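Local structure of Ras-related protein Rab-7L1 (Homo sapiens, 6HH2) at residues 126-131 / 155-160. The protein binds and hydrolyses GTP as a Rab-family switch in retrograde trafficking to the Golgi, recruiting the kinase LRRK2 there and stimulating its activity. The protein carries 4 engineered substitutions. Numbering follows the deposited sequence.
Sequences LANKSD and TETSVK. Engineered in segment 126-131: Ser-130 (natural residue Cys). With GDP (guanosine-5'-diphosphate), chain B.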
loop_
_atom_site.group_PDB
_atom_site.type_symbol
_atom_site.label_atom_id
_atom_site.label_comp_id
_atom_site.label_asym_id
_atom_site.label_seq_id
_atom_site.Cartn_x
_atom_site.Cartn_y
_atom_site.Cartn_z
ATOM N N LEU A 126 -1.804 -0.516 7.132
ATOM C CA LEU A 126 -2.777 -1.600 7.192
ATOM C C LEU A 126 -2.359 -2.616 8.254
ATOM O O LEU A 126 -1.299 -3.260 8.130
ATOM C CB LEU A 126 -2.943 -2.302 5.851
ATOM C CG LEU A 126 -3.437 -1.434 4.686
ATOM C CD1 LEU A 126 -3.768 -2.344 3.537
ATOM C CD2 LEU A 126 -4.703 -0.661 5.049
ATOM N N ALA A 127 -3.195 -2.754 9.273
ATOM C CA ALA A 127 -3.029 -3.753 10.333
ATOM C C ALA A 127 -3.699 -5.011 9.805
ATOM O O ALA A 127 -4.899 -5.258 10.046
ATOM C CB ALA A 127 -3.706 -3.228 11.607
ATOM N N ASN A 128 -2.912 -5.800 9.087
ATOM C CA ASN A 128 -3.468 -6.945 8.361
ATOM C C ASN A 128 -3.496 -8.194 9.240
ATOM O O ASN A 128 -2.871 -8.253 10.300
ATOM C CB ASN A 128 -2.699 -7.194 7.037
ATOM C CG ASN A 128 -3.442 -8.163 6.125
ATOM O OD1 ASN A 128 -4.648 -8.054 5.960
ATOM N ND2 ASN A 128 -2.713 -9.137 5.547
ATOM N N LYS A 129 -4.211 -9.219 8.749
ATOM C CA LYS A 129 -4.479 -10.473 9.475
ATOM C C LYS A 129 -5.340 -10.237 10.715
ATOM O O LYS A 129 -5.196 -10.936 11.724
ATOM C CB LYS A 129 -3.208 -11.277 9.814
ATOM C CG LYS A 129 -2.201 -11.425 8.646
ATOM C CD LYS A 129 -1.338 -12.644 8.865
ATOM C CE LYS A 129 -0.275 -12.637 7.778
ATOM N NZ LYS A 129 0.585 -13.907 7.934
ATOM N N SER A 130 -6.236 -9.233 10.647
ATOM C CA SER A 130 -7.106 -8.903 11.772
ATOM C C SER A 130 -7.989 -10.066 12.188
ATOM O O SER A 130 -8.479 -10.067 13.320
ATOM C CB SER A 130 -7.998 -7.703 11.389
ATOM O OG SER A 130 -8.941 -8.089 10.377
ATOM N N ASP A 131 -8.200 -11.040 11.290
ATOM C CA ASP A 131 -8.989 -12.234 11.578
ATOM C C ASP A 131 -8.309 -13.176 12.567
ATOM O O ASP A 131 -8.973 -14.062 13.104
ATOM C CB ASP A 131 -9.223 -13.011 10.271
ATOM C CG ASP A 131 -7.926 -13.372 9.543
ATOM O OD1 ASP A 131 -7.345 -12.451 8.935
ATOM O OD2 ASP A 131 -7.576 -14.582 9.559
ATOM N N THR A 155 -5.993 1.405 9.192
ATOM C CA THR A 155 -7.159 0.584 9.447
ATOM C C THR A 155 -6.758 -0.869 9.541
ATOM O O THR A 155 -5.703 -1.282 9.069
ATOM C CB THR A 155 -8.223 0.783 8.349
ATOM O OG1 THR A 155 -9.437 0.071 8.677
ATOM C CG2 THR A 155 -7.758 0.327 6.993
ATOM N N GLU A 156 -7.610 -1.649 10.182
ATOM C CA GLU A 156 -7.424 -3.086 10.223
ATOM C C GLU A 156 -7.991 -3.683 8.953
ATOM O O GLU A 156 -8.956 -3.178 8.386
ATOM C CB GLU A 156 -8.106 -3.688 11.448
ATOM C CG GLU A 156 -9.606 -3.613 11.419
ATOM C CD GLU A 156 -10.285 -4.362 12.559
ATOM O OE1 GLU A 156 -9.716 -4.434 13.652
ATOM O OE2 GLU A 156 -11.454 -4.787 12.377
ATOM N N THR A 157 -7.345 -4.756 8.475
ATOM C CA THR A 157 -7.792 -5.423 7.260
ATOM C C THR A 157 -7.571 -6.918 7.430
ATOM O O THR A 157 -6.796 -7.357 8.297
ATOM C CB THR A 157 -6.953 -5.024 6.032
ATOM O OG1 THR A 157 -5.560 -5.374 6.241
ATOM C CG2 THR A 157 -7.047 -3.537 5.780
ATOM N N SER A 158 -8.347 -7.699 6.676
ATOM C CA SER A 158 -8.045 -9.111 6.485
ATOM C C SER A 158 -8.035 -9.366 4.990
ATOM O O SER A 158 -9.099 -9.436 4.364
ATOM C CB SER A 158 -9.037 -10.008 7.232
ATOM O OG SER A 158 -8.798 -11.388 6.906
ATOM N N VAL A 159 -6.836 -9.572 4.391
ATOM C CA VAL A 159 -6.831 -9.944 2.984
ATOM C C VAL A 159 -7.499 -11.299 2.823
ATOM O O VAL A 159 -8.254 -11.540 1.865
ATOM C CB VAL A 159 -5.359 -10.000 2.477
ATOM C CG1 VAL A 159 -5.342 -10.477 1.030
ATOM C CG2 VAL A 159 -4.745 -8.591 2.552
ATOM N N LYS A 160 -7.280 -12.191 3.798
ATOM C CA LYS A 160 -7.852 -13.537 3.744
ATOM C C LYS A 160 -9.373 -13.519 3.657
ATOM O O LYS A 160 -9.957 -14.253 2.851
ATOM C CB LYS A 160 -7.395 -14.346 4.952
ATOM C CG LYS A 160 -8.079 -15.703 5.075
ATOM C CD LYS A 160 -7.444 -16.551 6.163
ATOM C CE LYS A 160 -8.331 -17.729 6.534
ATOM N NZ LYS A 160 -7.795 -18.461 7.726
HETATM P PB GDP B . 4.101 -11.255 1.774
HETATM O O1B GDP B . 3.980 -9.975 2.513
HETATM O O2B GDP B . 5.290 -12.071 2.157
HETATM O O3B GDP B . 3.952 -11.103 0.273
HETATM O O3A GDP B . 2.831 -12.137 2.322
HETATM P PA GDP B . 1.898 -13.146 1.517
HETATM O O1A GDP B . 0.856 -12.420 0.705
HETATM O O2A GDP B . 2.787 -14.139 0.782
HETATM O "O5'" GDP B . 1.136 -13.897 2.698
HETATM C "C5'" GDP B . 1.837 -14.675 3.657
HETATM C "C4'" GDP B . 0.882 -15.688 4.279
HETATM O "O4'" GDP B . -0.118 -14.948 5.057
HETATM C "C3'" GDP B . 0.101 -16.417 3.205
HETATM O "O3'" GDP B . -0.080 -17.753 3.705
HETATM C "C2'" GDP B . -1.228 -15.689 3.155
HETATM O "O2'" GDP B . -2.265 -16.576 2.759
HETATM C "C1'" GDP B . -1.389 -15.306 4.600
HETATM N N9 GDP B . -2.246 -14.128 4.766
HETATM C C8 GDP B . -2.193 -12.982 4.027
HETATM N N7 GDP B . -3.123 -12.082 4.485
HETATM C C5 GDP B . -3.750 -12.680 5.526
HETATM C C6 GDP B . -4.827 -12.313 6.441
HETATM O O6 GDP B . -5.410 -11.217 6.342
HETATM N N1 GDP B . -5.148 -13.217 7.375
HETATM C C2 GDP B . -4.602 -14.434 7.523
HETATM N N2 GDP B . -5.044 -15.311 8.507
HETATM N N3 GDP B . -3.627 -14.843 6.677
HETATM C C4 GDP B . -3.200 -14.001 5.711
HETATM O O HOH W 1 -8.728 -16.796 10.320
#
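Asp-131 grips the guanine edge while Ser-158 steadies its carboxylate: OD1 accepts from GDP N1 at 2.8 Å and OD2 from N2, a fork that a carboxylate fits and that reads the base as guanine. The Ser-158 hydroxyl donates to Asp-131 OD1 at 2.7 Å, coming from above the carboxylate plane, and itself accepts from Glu-161 N. A water joins Asp-131 OD2 to Lys-160 NZ. The aliphatic chains of Lys-129 and Lys-160 cover opposite faces of the purine, and Lys-129 NZ reaches the ribose O4' and Ala-20 O. Asn-128 ties the two guanine-binding loops, the NKxD and SxK motifs of Ras-like GTPases. With CG anti to the backbone N (chi1 -167°), its amide oxygen OD1 meets Val-159 N in the carbonyl plane at 3.1 Å and takes the Thr-157 hydroxyl OG1 at 2.8 Å, while ND2 bonds to Val-21 O of the phosphate-binding loop. The backbone N-H of engineered Ser-130 donates to Thr-157 O, N to O 3.1 Å. Behind, parallel strands 123-128 and 153-156 pair through Ala-127, whose small methyl lies close to the neighbouring backbone. Leu-126 and Val-159 pack on helix 23-30, Thr-155 and Thr-157 on helix 165-178. Strand 86-92 flanks 123-128 on its other side; 153-156 is outermost.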